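Local coordinates for protein cryptic loci regulator 2 (Schizosaccharomyces pombe 972h-, PDB 5IKJ) that promotes transcriptional silencing as part of the SHREC repressor complex, acting upstream of histone deacetylases and supporting proper nucleosome positioning at heterochromatic loci, at residues A[56-61]-A[181-186]; A[61-66]-A[142-147]; A[233-236]-A[242-245]; A[392-397]-A[461-466]. All coordinates share one frame; numbering follows the deposited sequence.

Contact 1 of 4, residues A[56-61]-A[181-186]; sequences RQICGR and RSVNDF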
loop_
_atom_site.group_PDB
_atom_site.type_symbol
_atom_site.label_atom_id
_atom_site.label_comp_id
_atom_site.label_asym_id
_atom_site.label_seq_id
_atom_site.Cartn_x
_atom_site.Cartn_y
_atom_site.Cartn_z
ATOM N N ARG A 56 24.983 -15.751 -2.612
ATOM C CA ARG A 56 24.834 -14.637 -1.685
ATOM C C ARG A 56 24.585 -13.314 -2.399
ATOM O O ARG A 56 24.037 -12.392 -1.786
ATOM C CB ARG A 56 26.076 -14.538 -0.799
ATOM C CG ARG A 56 26.286 -15.760 0.093
ATOM C CD ARG A 56 27.505 -15.622 1.002
ATOM N NE ARG A 56 28.236 -14.378 0.774
ATOM C CZ ARG A 56 29.402 -14.275 0.139
ATOM N NH1 ARG A 56 30.018 -15.344 -0.344
ATOM N NH2 ARG A 56 29.961 -13.082 -0.005
ATOM N N GLN A 57 24.969 -13.198 -3.673
ATOM C CA GLN A 57 24.638 -11.995 -4.431
ATOM C C GLN A 57 23.156 -11.955 -4.775
ATOM O O GLN A 57 22.526 -10.892 -4.725
ATOM C CB GLN A 57 25.480 -11.923 -5.705
ATOM C CG GLN A 57 26.939 -11.574 -5.481
ATOM C CD GLN A 57 27.723 -11.525 -6.778
ATOM O OE1 GLN A 57 27.670 -12.455 -7.584
ATOM N NE2 GLN A 57 28.445 -10.433 -6.994
ATOM N N ILE A 58 22.584 -13.104 -5.137
ATOM C CA ILE A 58 21.158 -13.167 -5.445
ATOM C C ILE A 58 20.336 -12.919 -4.186
ATOM O O ILE A 58 19.363 -12.157 -4.199
ATOM C CB ILE A 58 20.817 -14.523 -6.090
ATOM C CG1 ILE A 58 21.510 -14.650 -7.451
ATOM C CG2 ILE A 58 19.309 -14.682 -6.256
ATOM C CD1 ILE A 58 21.855 -16.072 -7.835
ATOM N N CYS A 59 20.715 -13.565 -3.082
ATOM C CA CYS A 59 20.030 -13.338 -1.813
ATOM C C CYS A 59 20.050 -11.863 -1.436
ATOM O O CYS A 59 19.021 -11.293 -1.055
ATOM C CB CYS A 59 20.676 -14.180 -0.712
ATOM S SG CYS A 59 20.360 -15.948 -0.824
ATOM N N GLY A 60 21.216 -11.222 -1.545
ATOM C CA GLY A 60 21.324 -9.831 -1.142
ATOM C C GLY A 60 20.508 -8.896 -2.012
ATOM O O GLY A 60 19.842 -7.989 -1.506
ATOM N N ARG A 61 20.548 -9.095 -3.332
ATOM C CA ARG A 61 19.783 -8.232 -4.226
ATOM C C ARG A 61 18.291 -8.363 -3.964
ATOM O O ARG A 61 17.581 -7.362 -3.825
ATOM C CB ARG A 61 20.089 -8.561 -5.689
ATOM C CG ARG A 61 19.210 -7.783 -6.669
ATOM C CD ARG A 61 19.568 -8.030 -8.125
ATOM N NE ARG A 61 19.145 -9.348 -8.589
ATOM C CZ ARG A 61 19.913 -10.434 -8.603
ATOM N NH1 ARG A 61 19.421 -11.582 -9.048
ATOM N NH2 ARG A 61 21.169 -10.381 -8.176
ATOM N N ARG A 181 16.231 -26.364 -1.291
ATOM C CA ARG A 181 16.785 -26.912 -2.522
ATOM C C ARG A 181 16.938 -25.873 -3.625
ATOM O O ARG A 181 17.467 -26.200 -4.693
ATOM C CB ARG A 181 15.916 -28.072 -3.009
ATOM C CG ARG A 181 15.663 -29.111 -1.930
ATOM C CD ARG A 181 15.163 -30.417 -2.508
ATOM N NE ARG A 181 14.862 -31.388 -1.461
ATOM C CZ ARG A 181 14.708 -32.693 -1.666
ATOM N NH1 ARG A 181 14.834 -33.201 -2.884
ATOM N NH2 ARG A 181 14.435 -33.492 -0.645
ATOM N N SER A 182 16.500 -24.639 -3.395
ATOM C CA SER A 182 16.724 -23.549 -4.330
ATOM C C SER A 182 16.932 -22.267 -3.540
ATOM O O SER A 182 16.463 -22.137 -2.406
ATOM C CB SER A 182 15.552 -23.378 -5.306
ATOM O OG SER A 182 14.458 -22.733 -4.680
ATOM N N VAL A 183 17.652 -21.322 -4.147
ATOM C CA VAL A 183 17.828 -20.016 -3.520
ATOM C C VAL A 183 16.483 -19.331 -3.341
ATOM O O VAL A 183 16.302 -18.526 -2.419
ATOM C CB VAL A 183 18.794 -19.151 -4.354
ATOM C CG1 VAL A 183 18.220 -18.884 -5.743
ATOM C CG2 VAL A 183 19.102 -17.845 -3.634
ATOM N N ASN A 184 15.519 -19.639 -4.211
ATOM C CA ASN A 184 14.210 -19.001 -4.131
ATOM C C ASN A 184 13.444 -19.459 -2.896
ATOM O O ASN A 184 12.724 -18.666 -2.280
ATOM C CB ASN A 184 13.413 -19.298 -5.402
ATOM C CG ASN A 184 14.194 -18.983 -6.665
ATOM O OD1 ASN A 184 14.795 -19.870 -7.273
ATOM N ND2 ASN A 184 14.193 -17.715 -7.063
ATOM N N ASP A 185 13.586 -20.731 -2.516
ATOM C CA ASP A 185 12.898 -21.224 -1.327
ATOM C C ASP A 185 13.530 -20.670 -0.055
ATOM O O ASP A 185 12.820 -20.330 0.898
ATOM C CB ASP A 185 12.907 -22.753 -1.312
ATOM C CG ASP A 185 12.003 -23.353 -2.372
ATOM O OD1 ASP A 185 11.116 -22.634 -2.882
ATOM O OD2 ASP A 185 12.173 -24.548 -2.691
ATOM N N PHE A 186 14.862 -20.574 -0.021
ATOM C CA PHE A 186 15.534 -20.009 1.143
ATOM C C PHE A 186 15.169 -18.546 1.349
ATOM O O PHE A 186 15.099 -18.083 2.492
ATOM C CB PHE A 186 17.048 -20.146 0.998
ATOM C CG PHE A 186 17.825 -19.323 1.987
ATOM C CD1 PHE A 186 17.779 -19.618 3.339
ATOM C CD2 PHE A 186 18.598 -18.255 1.565
ATOM C CE1 PHE A 186 18.493 -18.864 4.252
ATOM C CE2 PHE A 186 19.314 -17.497 2.474
ATOM C CZ PHE A 186 19.261 -17.803 3.820
#
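V183 and C59 bury the most surface here, and they meet through single atoms: C59 SG lies 3.6 Å from V183 CG2. The methyl is brought there by the valine's first torsion (chi1 63°), which sets CG1 between the backbone N and the carbonyl carbon and turns CG2 away from the N toward helix 50-67. I58 meets the same methyl, its CG2 standing 4.1 Å from V183 CG2, and the two branched side chains cross at about a right angle. The thiol has a second neighbour in F186. C59 SG is 3.8 Å from F186 CD2 and 87° off the ring normal, so the sulfur approaches at the edge, close to CD2 and CE2, in a sulfur-aromatic contact. No hydrogen bond links the two segments; the contact is apolar. Its valine stands in the first turn of helix 183-195, where S182 is the N-cap, its OG accepting from D185 N at 3.1 Å. Around this core, Y55 of helix 50-67 also touches V183 and F186, L144 of strand 143-144 packs on C59, and L171 of strand 168-172 meets F186, placing the contact between two helices with strands at its margin.

Contact 2 of 4, residues A[61-66]-A[142-147]; sequences RLLAQH and YYLASL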
loop_
_atom_site.group_PDB
_atom_site.type_symbol
_atom_site.label_atom_id
_atom_site.label_comp_id
_atom_site.label_asym_id
_atom_site.label_seq_id
_atom_site.Cartn_x
_atom_site.Cartn_y
_atom_site.Cartn_z
ATOM N N ARG A 61 20.548 -9.095 -3.332
ATOM C CA ARG A 61 19.783 -8.232 -4.226
ATOM C C ARG A 61 18.291 -8.363 -3.964
ATOM O O ARG A 61 17.581 -7.362 -3.825
ATOM C CB ARG A 61 20.089 -8.561 -5.689
ATOM C CG ARG A 61 19.210 -7.783 -6.669
ATOM C CD ARG A 61 19.568 -8.030 -8.125
ATOM N NE ARG A 61 19.145 -9.348 -8.589
ATOM C CZ ARG A 61 19.913 -10.434 -8.603
ATOM N NH1 ARG A 61 19.421 -11.582 -9.048
ATOM N NH2 ARG A 61 21.169 -10.381 -8.176
ATOM N N LEU A 62 17.793 -9.599 -3.901
ATOM C CA LEU A 62 16.358 -9.816 -3.768
ATOM C C LEU A 62 15.879 -9.498 -2.359
ATOM O O LEU A 62 14.776 -8.968 -2.182
ATOM C CB LEU A 62 16.014 -11.255 -4.153
ATOM C CG LEU A 62 16.322 -11.586 -5.617
ATOM C CD1 LEU A 62 16.192 -13.075 -5.893
ATOM C CD2 LEU A 62 15.416 -10.796 -6.550
ATOM N N LEU A 63 16.689 -9.807 -1.347
ATOM C CA LEU A 63 16.383 -9.342 0.000
ATOM C C LEU A 63 16.289 -7.821 0.031
ATOM O O LEU A 63 15.320 -7.255 0.549
ATOM C CB LEU A 63 17.442 -9.839 0.985
ATOM C CG LEU A 63 17.213 -9.460 2.451
ATOM C CD1 LEU A 63 15.866 -9.981 2.938
ATOM C CD2 LEU A 63 18.338 -9.986 3.335
ATOM N N ALA A 64 17.287 -7.141 -0.541
ATOM C CA ALA A 64 17.279 -5.682 -0.552
ATOM C C ALA A 64 16.044 -5.141 -1.258
ATOM O O ALA A 64 15.406 -4.198 -0.776
ATOM C CB ALA A 64 18.548 -5.157 -1.221
ATOM N N GLN A 65 15.693 -5.720 -2.409
ATOM C CA GLN A 65 14.500 -5.287 -3.124
ATOM C C GLN A 65 13.225 -5.632 -2.370
ATOM O O GLN A 65 12.175 -5.049 -2.652
ATOM C CB GLN A 65 14.473 -5.913 -4.520
ATOM C CG GLN A 65 15.604 -5.439 -5.422
ATOM C CD GLN A 65 15.724 -6.256 -6.694
ATOM O OE1 GLN A 65 14.957 -7.192 -6.918
ATOM N NE2 GLN A 65 16.693 -5.905 -7.532
ATOM N N HIS A 66 13.295 -6.561 -1.415
ATOM C CA HIS A 66 12.125 -6.893 -0.613
ATOM C C HIS A 66 12.002 -5.956 0.582
ATOM O O HIS A 66 10.947 -5.350 0.801
ATOM C CB HIS A 66 12.214 -8.346 -0.149
ATOM C CG HIS A 66 10.896 -8.951 0.220
ATOM N ND1 HIS A 66 10.747 -10.296 0.480
ATOM C CD2 HIS A 66 9.669 -8.399 0.378
ATOM C CE1 HIS A 66 9.486 -10.548 0.780
ATOM N NE2 HIS A 66 8.810 -9.414 0.724
ATOM N N TYR A 142 23.559 -4.919 -3.939
ATOM C CA TYR A 142 23.608 -5.490 -2.601
ATOM C C TYR A 142 23.945 -6.976 -2.671
ATOM O O TYR A 142 23.700 -7.653 -3.672
ATOM C CB TYR A 142 22.275 -5.291 -1.878
ATOM C CG TYR A 142 21.977 -3.859 -1.487
ATOM C CD1 TYR A 142 21.926 -2.853 -2.440
ATOM C CD2 TYR A 142 21.728 -3.517 -0.162
ATOM C CE1 TYR A 142 21.644 -1.547 -2.089
ATOM C CE2 TYR A 142 21.446 -2.213 0.199
ATOM C CZ TYR A 142 21.406 -1.232 -0.770
ATOM O OH TYR A 142 21.128 0.068 -0.420
ATOM N N TYR A 143 24.516 -7.483 -1.582
ATOM C CA TYR A 143 24.910 -8.881 -1.519
ATOM C C TYR A 143 25.096 -9.270 -0.062
ATOM O O TYR A 143 25.431 -8.432 0.780
ATOM C CB TYR A 143 26.198 -9.136 -2.309
ATOM C CG TYR A 143 27.450 -8.670 -1.603
ATOM C CD1 TYR A 143 27.878 -7.353 -1.703
ATOM C CD2 TYR A 143 28.206 -9.550 -0.840
ATOM C CE1 TYR A 143 29.024 -6.925 -1.059
ATOM C CE2 TYR A 143 29.350 -9.132 -0.193
ATOM C CZ TYR A 143 29.757 -7.819 -0.306
ATOM O OH TYR A 143 30.899 -7.401 0.339
ATOM N N LEU A 144 24.874 -10.550 0.226
ATOM C CA LEU A 144 25.074 -11.077 1.572
ATOM C C LEU A 144 26.565 -11.151 1.869
ATOM O O LEU A 144 27.297 -11.916 1.231
ATOM C CB LEU A 144 24.427 -12.452 1.705
ATOM C CG LEU A 144 23.109 -12.512 2.479
ATOM C CD1 LEU A 144 22.091 -11.532 1.912
ATOM C CD2 LEU A 144 22.555 -13.929 2.462
ATOM N N ALA A 145 27.023 -10.348 2.834
ATOM C CA ALA A 145 28.394 -10.476 3.314
ATOM C C ALA A 145 28.701 -11.908 3.713
ATOM O O ALA A 145 29.831 -12.377 3.543
ATOM C CB ALA A 145 28.627 -9.553 4.512
ATOM N N SER A 146 27.707 -12.616 4.241
ATOM C CA SER A 146 27.905 -13.953 4.773
ATOM C C SER A 146 26.550 -14.630 4.899
ATOM O O SER A 146 25.535 -13.972 5.137
ATOM C CB SER A 146 28.606 -13.907 6.135
ATOM O OG SER A 146 28.587 -15.176 6.763
ATOM N N LEU A 147 26.545 -15.948 4.732
ATOM C CA LEU A 147 25.333 -16.707 4.974
ATOM C C LEU A 147 24.982 -16.652 6.460
ATOM O O LEU A 147 25.865 -16.500 7.308
ATOM C CB LEU A 147 25.506 -18.159 4.538
ATOM C CG LEU A 147 25.491 -18.427 3.033
ATOM C CD1 LEU A 147 25.973 -19.842 2.756
ATOM C CD2 LEU A 147 24.100 -18.214 2.453
#
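The Y142 ring receives A64 obliquely, neither squarely over a face nor at an edge: A64 CB lies 3.7 Å from both Y142 CG and Y142 CD2. The same methyl is 3.8 Å from Y142 CB, so the contact is made with the root of the aromatic side chain and not with its hydroxyl end. A first torsion of -70°, with CG opposite the carbonyl carbon, sets the root of the ring against the A64 methyl. Beyond the segments, the ring of F139 meets that of Y142 with planes at about 60°, and Y142 OH is hydrogen-bonded to T136 O, which fixes the far end of the ring. A second apolar touch is looser, L63 CD2 standing 4.3 Å from L144 CD1. Where the backbones come closest, 5.0 Å between R61 CA and Y142 CA, R61 N and Y142 O are 3.5 Å apart, but the angle is too poor for a hydrogen bond. The segments are therefore held by side-chain packing. L63 also reaches L190, Y191 and I194 of helix 183-195, and is buried between that helix and the strand. Strand 143-144 pairs in parallel with strand 14-17, so the arrangement is that of a helix packed against a small two-stranded parallel sheet, within the N-terminal part of the protein that carries the zinc site of H189, C204, C206 and C209.

Contact 3 of 4, residues A[233-236]-A[242-245]; sequences DDTY and YRLG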
loop_
_atom_site.group_PDB
_atom_site.type_symbol
_atom_site.label_atom_id
_atom_site.label_comp_id
_atom_site.label_asym_id
_atom_site.label_seq_id
_atom_site.Cartn_x
_atom_site.Cartn_y
_atom_site.Cartn_z
ATOM N N ASP A 233 0.967 5.399 -2.039
ATOM C CA ASP A 233 0.761 6.176 -3.256
ATOM C C ASP A 233 -0.466 7.071 -3.142
ATOM O O ASP A 233 -0.455 8.210 -3.622
ATOM C CB ASP A 233 0.637 5.243 -4.461
ATOM C CG ASP A 233 1.927 4.504 -4.764
ATOM O OD1 ASP A 233 2.987 4.912 -4.242
ATOM O OD2 ASP A 233 1.882 3.517 -5.528
ATOM N N ASP A 234 -1.531 6.581 -2.503
ATOM C CA ASP A 234 -2.756 7.364 -2.379
ATOM C C ASP A 234 -2.632 8.497 -1.366
ATOM O O ASP A 234 -3.474 9.403 -1.367
ATOM C CB ASP A 234 -3.922 6.454 -1.986
ATOM C CG ASP A 234 -4.468 5.663 -3.161
ATOM O OD1 ASP A 234 -3.848 5.695 -4.246
ATOM O OD2 ASP A 234 -5.517 5.005 -2.998
ATOM N N THR A 235 -1.616 8.468 -0.499
ATOM C CA THR A 235 -1.460 9.488 0.529
ATOM C C THR A 235 -0.102 10.178 0.525
ATOM O O THR A 235 0.032 11.219 1.177
ATOM C CB THR A 235 -1.690 8.886 1.925
ATOM O OG1 THR A 235 -0.661 7.934 2.215
ATOM C CG2 THR A 235 -3.048 8.199 2.002
ATOM N N TYR A 236 0.897 9.646 -0.181
ATOM C CA TYR A 236 2.240 10.212 -0.141
ATOM C C TYR A 236 2.828 10.386 -1.537
ATOM O O TYR A 236 3.270 11.482 -1.893
ATOM C CB TYR A 236 3.150 9.327 0.717
ATOM C CG TYR A 236 4.618 9.687 0.658
ATOM C CD1 TYR A 236 5.140 10.696 1.456
ATOM C CD2 TYR A 236 5.484 9.004 -0.184
ATOM C CE1 TYR A 236 6.481 11.022 1.408
ATOM C CE2 TYR A 236 6.826 9.323 -0.239
ATOM C CZ TYR A 236 7.320 10.332 0.558
ATOM O OH TYR A 236 8.656 10.649 0.503
ATOM N N TYR A 242 -7.422 9.657 -8.547
ATOM C CA TYR A 242 -8.543 8.781 -8.253
ATOM C C TYR A 242 -8.027 7.397 -7.875
ATOM O O TYR A 242 -6.928 6.990 -8.259
ATOM C CB TYR A 242 -9.492 8.703 -9.449
ATOM C CG TYR A 242 -10.200 10.010 -9.709
ATOM C CD1 TYR A 242 -11.403 10.304 -9.083
ATOM C CD2 TYR A 242 -9.659 10.960 -10.566
ATOM C CE1 TYR A 242 -12.052 11.503 -9.309
ATOM C CE2 TYR A 242 -10.302 12.162 -10.798
ATOM C CZ TYR A 242 -11.497 12.427 -10.168
ATOM O OH TYR A 242 -12.136 13.623 -10.395
ATOM N N ARG A 243 -8.837 6.674 -7.106
ATOM C CA ARG A 243 -8.369 5.494 -6.397
ATOM C C ARG A 243 -9.086 4.242 -6.882
ATOM O O ARG A 243 -10.249 4.284 -7.296
ATOM C CB ARG A 243 -8.548 5.672 -4.884
ATOM C CG ARG A 243 -7.691 6.804 -4.341
ATOM C CD ARG A 243 -7.998 7.158 -2.900
ATOM N NE ARG A 243 -7.008 8.096 -2.375
ATOM C CZ ARG A 243 -7.134 8.772 -1.237
ATOM N NH1 ARG A 243 -8.217 8.631 -0.485
ATOM N NH2 ARG A 243 -6.170 9.599 -0.853
ATOM N N LEU A 244 -8.364 3.127 -6.827
ATOM C CA LEU A 244 -8.865 1.858 -7.335
ATOM C C LEU A 244 -10.135 1.451 -6.603
ATOM O O LEU A 244 -10.151 1.358 -5.370
ATOM C CB LEU A 244 -7.786 0.787 -7.178
ATOM C CG LEU A 244 -6.505 1.040 -7.976
ATOM C CD1 LEU A 244 -5.407 0.066 -7.574
ATOM C CD2 LEU A 244 -6.779 0.946 -9.469
ATOM N N GLY A 245 -11.198 1.211 -7.364
ATOM C CA GLY A 245 -12.471 0.813 -6.806
ATOM C C GLY A 245 -13.449 1.940 -6.566
ATOM O O GLY A 245 -14.588 1.672 -6.162
HETATM O O HOH W 1 -6.084 3.044 -4.963
#
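R243 NH2 donates to the backbone carbonyl D234 O at 2.8 Å, with an N-H...O angle of 140°; the donor stands above the carbonyl plane, 39° out of it. The charge of D234 is met differently: OD2 is 3.5 Å from R243 NE but well out of the guanidinium plane, so that salt bridge is one of charge alone. Each partner has a stronger mate outside the segments, R264 for D234 OD1 and D393 for R243 NH1, which makes this a buried, alternating chain of acids and arginines. Water 1 adds a link, donating to D234 OD2 and accepting from L244 N at 2.9 Å. Structurally, the bond ties the last turns of helix 214-237, widened here to a pi-type turn, to the loop that leads into strand 247-252. A leucine in place of R243 would probably leave D234 O without this donor and D393 OD2 without its arginine mate, in a buried setting. Further out, the extended arginine passes slantwise over the carboxylate: D234 OD2 is 3.1 Å from R243 CG and 3.3 Å from R243 CD, with carboxylate and guanidinium planes 14° apart. W390 of strand 387-390 packs on R243 and also on T235, whose CG2 lies 4.5 Å from R243 NH2.

Contact 4 of 4, residues A[392-397]-A[461-466]; sequences NDLCVI and RRLQMV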
loop_
_atom_site.group_PDB
_atom_site.type_symbol
_atom_site.label_atom_id
_atom_site.label_comp_id
_atom_site.label_asym_id
_atom_site.label_seq_id
_atom_site.Cartn_x
_atom_site.Cartn_y
_atom_site.Cartn_z
ATOM N N ASN A 392 -3.292 7.887 7.013
ATOM C CA ASN A 392 -2.374 8.879 6.453
ATOM C C ASN A 392 -3.075 9.738 5.410
ATOM O O ASN A 392 -2.416 10.538 4.724
ATOM C CB ASN A 392 -1.135 8.229 5.827
ATOM C CG ASN A 392 0.038 9.181 5.719
ATOM O OD1 ASN A 392 0.333 9.929 6.652
ATOM N ND2 ASN A 392 0.716 9.160 4.576
ATOM N N ASP A 393 -4.390 9.604 5.268
ATOM C CA ASP A 393 -5.170 10.311 4.266
ATOM C C ASP A 393 -5.774 11.579 4.869
ATOM O O ASP A 393 -5.677 11.834 6.071
ATOM C CB ASP A 393 -6.263 9.386 3.720
ATOM C CG ASP A 393 -6.935 9.929 2.477
ATOM O OD1 ASP A 393 -6.382 10.856 1.845
ATOM O OD2 ASP A 393 -8.021 9.423 2.130
ATOM N N LEU A 394 -6.397 12.384 4.009
ATOM C CA LEU A 394 -7.077 13.608 4.416
ATOM C C LEU A 394 -8.561 13.468 4.116
ATOM O O LEU A 394 -8.939 13.141 2.986
ATOM C CB LEU A 394 -6.499 14.825 3.687
ATOM C CG LEU A 394 -4.972 14.929 3.689
ATOM C CD1 LEU A 394 -4.508 16.067 2.794
ATOM C CD2 LEU A 394 -4.444 15.110 5.106
ATOM N N CYS A 395 -9.401 13.716 5.123
ATOM C CA CYS A 395 -10.839 13.544 4.980
ATOM C C CYS A 395 -11.574 14.714 5.620
ATOM O O CYS A 395 -11.078 15.350 6.553
ATOM C CB CYS A 395 -11.312 12.229 5.618
ATOM S SG CYS A 395 -11.276 12.227 7.430
ATOM N N VAL A 396 -12.768 14.984 5.102
ATOM C CA VAL A 396 -13.657 16.005 5.642
ATOM C C VAL A 396 -14.524 15.370 6.719
ATOM O O VAL A 396 -14.971 14.226 6.580
ATOM C CB VAL A 396 -14.518 16.623 4.522
ATOM C CG1 VAL A 396 -15.476 17.667 5.082
ATOM C CG2 VAL A 396 -13.635 17.235 3.442
ATOM N N ILE A 397 -14.770 16.114 7.799
ATOM C CA ILE A 397 -15.596 15.638 8.899
ATOM C C ILE A 397 -16.613 16.714 9.254
ATOM O O ILE A 397 -16.418 17.902 8.987
ATOM C CB ILE A 397 -14.766 15.259 10.147
ATOM C CG1 ILE A 397 -14.075 16.496 10.736
ATOM C CG2 ILE A 397 -13.751 14.179 9.795
ATOM C CD1 ILE A 397 -13.338 16.235 12.031
ATOM N N ARG A 461 4.106 15.147 3.083
ATOM C CA ARG A 461 4.564 15.466 1.735
ATOM C C ARG A 461 3.410 15.927 0.854
ATOM O O ARG A 461 3.564 16.847 0.043
ATOM C CB ARG A 461 5.251 14.249 1.118
ATOM C CG ARG A 461 6.085 14.571 -0.107
ATOM C CD ARG A 461 5.639 13.763 -1.308
ATOM N NE ARG A 461 6.357 14.150 -2.519
ATOM C CZ ARG A 461 5.962 13.851 -3.753
ATOM N NH1 ARG A 461 4.844 13.165 -3.951
ATOM N NH2 ARG A 461 6.683 14.245 -4.793
ATOM N N ARG A 462 2.243 15.297 1.002
ATOM C CA ARG A 462 1.082 15.667 0.200
ATOM C C ARG A 462 0.761 17.150 0.347
ATOM O O ARG A 462 0.542 17.851 -0.647
ATOM C CB ARG A 462 -0.113 14.804 0.606
ATOM C CG ARG A 462 -1.412 15.096 -0.128
ATOM C CD ARG A 462 -2.507 14.172 0.383
ATOM N NE ARG A 462 -3.743 14.253 -0.388
ATOM C CZ ARG A 462 -4.832 13.536 -0.123
ATOM N NH1 ARG A 462 -4.840 12.686 0.897
ATOM N NH2 ARG A 462 -5.916 13.667 -0.873
ATOM N N LEU A 463 0.729 17.649 1.585
ATOM C CA LEU A 463 0.402 19.053 1.809
ATOM C C LEU A 463 1.564 19.976 1.461
ATOM O O LEU A 463 1.337 21.109 1.021
ATOM C CB LEU A 463 -0.029 19.269 3.261
ATOM C CG LEU A 463 -1.378 18.667 3.664
ATOM C CD1 LEU A 463 -1.672 18.949 5.130
ATOM C CD2 LEU A 463 -2.513 19.192 2.791
ATOM N N GLN A 464 2.805 19.522 1.651
ATOM C CA GLN A 464 3.949 20.304 1.193
ATOM C C GLN A 464 3.845 20.597 -0.297
ATOM O O GLN A 464 4.160 21.705 -0.745
ATOM C CB GLN A 464 5.253 19.562 1.490
ATOM C CG GLN A 464 5.602 19.438 2.964
ATOM C CD GLN A 464 6.861 18.619 3.188
ATOM O OE1 GLN A 464 7.436 18.074 2.245
ATOM N NE2 GLN A 464 7.295 18.528 4.441
ATOM N N MET A 465 3.401 19.612 -1.081
ATOM C CA MET A 465 3.300 19.798 -2.524
ATOM C C MET A 465 2.126 20.698 -2.884
ATOM O O MET A 465 2.241 21.552 -3.771
ATOM C CB MET A 465 3.174 18.438 -3.212
ATOM C CG MET A 465 4.438 17.592 -3.144
ATOM S SD MET A 465 5.823 18.292 -4.069
ATOM C CE MET A 465 5.162 18.314 -5.735
ATOM N N VAL A 466 0.986 20.526 -2.209
ATOM C CA VAL A 466 -0.146 21.421 -2.432
ATOM C C VAL A 466 0.257 22.862 -2.158
ATOM O O VAL A 466 -0.219 23.788 -2.826
ATOM C CB VAL A 466 -1.347 20.996 -1.562
ATOM C CG1 VAL A 466 -2.473 22.024 -1.644
ATOM C CG2 VAL A 466 -1.856 19.628 -1.992
HETATM O O HOH W 2 -2.511 12.234 2.713
HETATM O O HOH W 3 -8.140 12.233 -0.071
#
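R462 reaches strand 394-397 by a fully extended chain: CG stands opposite the backbone N (chi1 179°) and the later torsions are all extended, which carries the guanidinium away from helix 461-469. D393 answers with a chi1 of -168° that brings its carboxylate round to the arginine although its CB points away. The result is a salt bridge in which R462 NH1 donates to D393 OD1 at 2.6 Å; the oxygen lies only 6° out of the guanidinium plane, and the carboxylate is nearly coplanar with that group. Two waters meet the same rim, water 2 bridging N392 O and R462 NH1, water 3 accepting from R462 NH2 at 2.8 Å. L394 covers one face, its CD1 3.5 Å above the guanidinium plane and offset toward the rim; the same methyl is 3.7 Å from L463 CD2. An alanine in place of R462 would probably leave D393 OD1 without this charged partner, E497 without its salt bridge to NE, and a gap over L394. F411 of strand 411-419 touches both L394 and L463, and F474 of strand 472-476 also packs on L463. The helix thus lies against the mixed sheet where strand 394-397 runs antiparallel to strands 411-419 and 491-494.

Overall arrangement
From the N terminus, helix 50-67 supplies the first half of both contact 1 and contact 2, which share R61. Contact 2 closes first, at strand 143-144, and lies within the longer loop that contact 1 closes at helix 183-195; the two touch through R56 NE and L144 O, 2.7 Å apart. Contact 3 follows in series as a short closure at the end of helix 214-237, its centre about 33 Å from that of contact 1. Contact 4 comes last, joining strand 394-397 to helix 461-469, and meets contact 3 through the salt bridge R243 NH1 to D393 OD2. Contacts 1 and 4 lie on opposite sides of the chain's centre.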